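Local coordinates for p1 (Rice yellow mottle virus, PDB 6TY0), which suppresses host RNA silencing and supports spread of the virus as a zinc-finger protein, seen here as its N-terminal part, at the interface of chains A and B. Coordinates in Å, arbitrary orientation; residue numbers count along the deposited sequence, not the author numbering. Chains: chain A/B, p1.

Contact 1: the interface of chains A and B. Residues chain A 1, 33-35; chain B 57, 74-76.
The carboxylate of B:Glu75 reaches across to two donors of chain A. Its oxygen OE2 accepts from the side-chain amide nitrogen NE2 of A:Gln34 at 2.9 Å. That bond is nearly straight, 163° at the hydrogen. OE2 lies close to the amide plane of A:Gln34, as suits an N-H of the amide. On the acceptor side the donor stands well above the carboxylate plane. The N-terminal nitrogen N of A:Met1 donates to the same OE2 at 2.9 Å. It comes from the opposite face, on the syn side. OE2 is thus met from both faces, which may limit rotation of the carboxylate as far as the poorly ordered A:Met1 holds its place. The bond from A:Met1 is the less certain of the two. If this terminus is charged, it would favour an ionised carboxylate. B:Glu75 has CG anti to its backbone N (chi1 174°) and bends at chi2, which brings the carboxylate round to both donors.

The amide oxygen of A:Gln34 points to the strand of B:Glu75. The backbone N of B:Gln76 gives OE1 of A:Gln34 a weak bond of 3.4 Å. OE1 of A:Gln34 and OE1 of B:Glu75, 3.2 Å apart, are an unfavourable pair.

The remaining contacts are by packing. A:Gln34 bends at chi2, and its amide carbon CD rests on CB of B:Gln76 at 3.7 Å. The two amide planes are turned 40° apart. B:Gln76 in turn lays its CG over the six-membered ring of B:Trp57, toward the rim. The tip of the same ring meets chain A: its CH2 lies 3.4 Å from the hydroxyl OG1 of A:Thr35, and its CZ3 lies 4.1 Å from CB of A:Ser33.

Chain A supplies its first residue and the turn after strand 26-32, with 3-10 helix 34-36. Chain B supplies strands 54-64 and 70-77. The patch belongs to a two-fold symmetric interface of the deposited pair, which may or may not be the biological dimer.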
# COMPACT_ATOMS: atom_id res chain seq x y z
N MET A 1 -0.26 5.79 -7.32
CA MET A 1 -0.70 4.36 -7.18
C MET A 1 0.03 3.55 -8.22
O MET A 1 -0.34 3.61 -9.39
CB MET A 1 -2.21 4.25 -7.42
CG MET A 1 -2.81 2.92 -6.98
SD MET A 1 -2.30 2.65 -5.28
CE MET A 1 -3.44 3.73 -4.41
N SER A 33 3.17 4.58 -3.60
CA SER A 33 2.85 5.92 -4.03
C SER A 33 3.91 6.47 -4.93
O SER A 33 4.92 5.82 -5.25
CB SER A 33 2.68 6.83 -2.79
OG SER A 33 3.95 7.09 -2.21
N GLN A 34 3.66 7.71 -5.34
CA GLN A 34 4.53 8.44 -6.25
C GLN A 34 5.93 8.66 -5.69
O GLN A 34 6.89 8.75 -6.44
CB GLN A 34 3.88 9.80 -6.58
CG GLN A 34 2.56 9.69 -7.36
CD GLN A 34 1.30 9.27 -6.57
OE1 GLN A 34 1.27 9.14 -5.33
NE2 GLN A 34 0.22 9.05 -7.34
N THR A 35 6.03 8.77 -4.36
CA THR A 35 7.32 8.91 -3.70
C THR A 35 8.35 7.89 -4.22
O THR A 35 9.53 8.23 -4.36
CB THR A 35 7.13 8.88 -2.18
OG1 THR A 35 6.24 9.93 -1.84
CG2 THR A 35 8.43 9.05 -1.39
N TRP B 57 -2.01 15.24 -0.49
CA TRP B 57 -1.83 13.83 -0.10
C TRP B 57 -2.95 13.44 0.79
O TRP B 57 -3.35 14.20 1.67
CB TRP B 57 -0.54 13.61 0.69
CG TRP B 57 0.65 13.80 -0.12
CD1 TRP B 57 1.28 14.99 -0.35
CD2 TRP B 57 1.38 12.81 -0.86
NE1 TRP B 57 2.36 14.80 -1.17
CE2 TRP B 57 2.45 13.47 -1.51
CE3 TRP B 57 1.26 11.43 -1.02
CZ2 TRP B 57 3.39 12.79 -2.31
CZ3 TRP B 57 2.20 10.74 -1.84
CH2 TRP B 57 3.25 11.42 -2.45
N SER B 74 -0.31 6.51 2.12
CA SER B 74 -0.65 7.84 1.64
C SER B 74 -0.56 7.83 0.11
O SER B 74 0.23 7.09 -0.46
CB SER B 74 0.27 8.92 2.23
OG SER B 74 1.53 8.79 1.63
N GLU B 75 -1.43 8.61 -0.54
CA GLU B 75 -1.51 8.70 -1.98
C GLU B 75 -1.75 10.17 -2.42
O GLU B 75 -2.43 10.93 -1.72
CB GLU B 75 -2.68 7.79 -2.42
CG GLU B 75 -3.07 7.82 -3.91
CD GLU B 75 -1.90 7.50 -4.83
OE1 GLU B 75 -0.86 7.00 -4.35
OE2 GLU B 75 -2.02 7.74 -6.05
N GLN B 76 -1.21 10.57 -3.56
CA GLN B 76 -1.51 11.89 -4.13
C GLN B 76 -2.93 12.04 -4.66
O GLN B 76 -3.52 11.10 -5.22
CB GLN B 76 -0.54 12.20 -5.27
CG GLN B 76 0.77 12.72 -4.75
CD GLN B 76 1.69 13.19 -5.84
OE1 GLN B 76 1.69 12.65 -6.95
NE2 GLN B 76 2.49 14.21 -5.53

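Contact 2: the interface of chains A and B. Residues chain A 1, 29, 31; chain B 1, 29, 31.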
# COMPACT_ATOMS: atom_id res chain seq x y z
N MET A 1 -0.26 5.79 -7.32
CA MET A 1 -0.70 4.36 -7.18
C MET A 1 0.03 3.55 -8.22
O MET A 1 -0.34 3.61 -9.39
CB MET A 1 -2.21 4.25 -7.42
CG MET A 1 -2.81 2.92 -6.98
SD MET A 1 -2.30 2.65 -5.28
CE MET A 1 -3.44 3.73 -4.41
N TRP A 29 1.48 -9.09 -5.67
CA TRP A 29 1.84 -7.69 -5.84
C TRP A 29 1.51 -6.83 -4.64
O TRP A 29 0.68 -7.18 -3.79
CB TRP A 29 1.23 -7.12 -7.13
CG TRP A 29 -0.22 -7.14 -7.09
CD1 TRP A 29 -1.02 -6.16 -6.62
CD2 TRP A 29 -1.07 -8.20 -7.50
NE1 TRP A 29 -2.34 -6.53 -6.69
CE2 TRP A 29 -2.40 -7.79 -7.24
CE3 TRP A 29 -0.85 -9.48 -8.05
CZ2 TRP A 29 -3.52 -8.60 -7.53
CZ3 TRP A 29 -1.97 -10.30 -8.33
CH2 TRP A 29 -3.28 -9.85 -8.05
N TRP A 31 1.46 -2.32 -3.64
CA TRP A 31 1.31 -0.98 -4.19
C TRP A 31 2.15 0.04 -3.45
O TRP A 31 2.39 -0.06 -2.23
CB TRP A 31 -0.15 -0.56 -4.07
CG TRP A 31 -1.10 -1.56 -4.69
CD1 TRP A 31 -1.67 -2.66 -4.08
CD2 TRP A 31 -1.59 -1.55 -6.03
NE1 TRP A 31 -2.47 -3.33 -4.96
CE2 TRP A 31 -2.45 -2.69 -6.17
CE3 TRP A 31 -1.39 -0.70 -7.14
CZ2 TRP A 31 -3.10 -3.00 -7.36
CZ3 TRP A 31 -2.05 -1.01 -8.36
CH2 TRP A 31 -2.89 -2.16 -8.45
N MET B 1 -4.72 -8.16 -1.04
CA MET B 1 -5.08 -7.10 -0.06
C MET B 1 -6.40 -6.49 -0.45
O MET B 1 -6.94 -6.81 -1.50
CB MET B 1 -3.95 -6.04 0.11
CG MET B 1 -3.13 -5.60 -1.08
SD MET B 1 -1.50 -4.96 -0.54
CE MET B 1 -1.81 -4.25 1.08
N TRP B 29 -8.27 5.06 -4.20
CA TRP B 29 -8.17 3.74 -3.62
C TRP B 29 -6.99 3.67 -2.68
O TRP B 29 -5.89 4.12 -3.01
CB TRP B 29 -8.05 2.73 -4.74
CG TRP B 29 -9.37 2.31 -5.24
CD1 TRP B 29 -10.59 2.92 -5.02
CD2 TRP B 29 -9.63 1.16 -6.04
NE1 TRP B 29 -11.60 2.19 -5.65
CE2 TRP B 29 -11.02 1.12 -6.27
CE3 TRP B 29 -8.82 0.16 -6.57
CZ2 TRP B 29 -11.61 0.09 -7.00
CZ3 TRP B 29 -9.42 -0.86 -7.31
CH2 TRP B 29 -10.79 -0.88 -7.51
N TRP B 31 -4.94 0.72 -0.39
CA TRP B 31 -4.80 -0.70 -0.15
C TRP B 31 -4.33 -1.01 1.26
O TRP B 31 -3.49 -0.31 1.80
CB TRP B 31 -3.80 -1.23 -1.15
CG TRP B 31 -4.30 -1.11 -2.54
CD1 TRP B 31 -3.96 -0.19 -3.44
CD2 TRP B 31 -5.26 -1.97 -3.18
NE1 TRP B 31 -4.61 -0.43 -4.64
CE2 TRP B 31 -5.42 -1.51 -4.49
CE3 TRP B 31 -5.97 -3.09 -2.77
CZ2 TRP B 31 -6.28 -2.13 -5.41
CZ3 TRP B 31 -6.85 -3.71 -3.68
CH2 TRP B 31 -6.98 -3.21 -4.99
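A:Trp31 and B:Trp31 stack face to face across the two-fold of the pair. Their planes are only 3° apart. The five-membered rings overlap most fully, with centroids 3.5 Å apart. Each five-membered ring also lies partly over the six-membered ring of the other indole, at 4.4 Å between centroids. The indole nitrogen NE1 of each residue sits over the centre of the partner ring system. The nearest carbons are CG of A:Trp31 and CD1 of B:Trp31, at 3.4 Å. The outer rims approach less closely, with CZ2 of A:Trp31 and CZ2 of B:Trp31 at 3.8 Å. Both side chains have CG anti to the carbonyl carbon (chi1 -54° in chain A and -65° in chain B). With chi2 also close in the two copies, the two-fold brings the same face of each indole together.

Sulfur contacts border the stack. As modelled, for a poorly ordered residue, SD of A:Met1 lies in the plane of B:Trp31, at the ring edge, 3.8 Å from its CD1. The two side chains meet at about a right angle. On the other side of the two-fold, SD of B:Met1 stands 4.2 Å from CD1 of A:Trp31. The two methionines differ in their torsions, so the match is approximate. The approach of the A:Met1 methyl to B:Trp29 is doubtful.

Within chain A, NE1 of A:Trp31 lies at the edge of the A:Trp29 ring and in its plane. A:Trp29 therefore flanks the stacked indole from its own strand. Among the residues of this patch the two chains meet without polar bonds, and the contact rests on aromatic and sulfur packing.

Trp29 and Trp31 of each chain belong to strand 26-32, and the methionine is the residue just before strand 2-10. The patch lies at the two-fold of the deposited pair, where the two strands 26-32 face each other. The structure alone does not show whether this pairing is the biological one.

Contact 1 and contact 2 are neighbouring parts of one two-fold symmetric interface, with their C-alpha centres about 11 Å apart. A:Met1 belongs to both: its backbone nitrogen serves contact 1 and its sulfur serves contact 2. The end of strand 26-32 also leads from contact 2 into the turn and 3-10 helix 34-36 of contact 1. Contact 2 lies on the two-fold axis, while contact 1 recurs with the chains exchanged. A polar patch would therefore flank the aromatic centre on each side. Together they could fix how the two copies are set against each other, if the pair forms in solution.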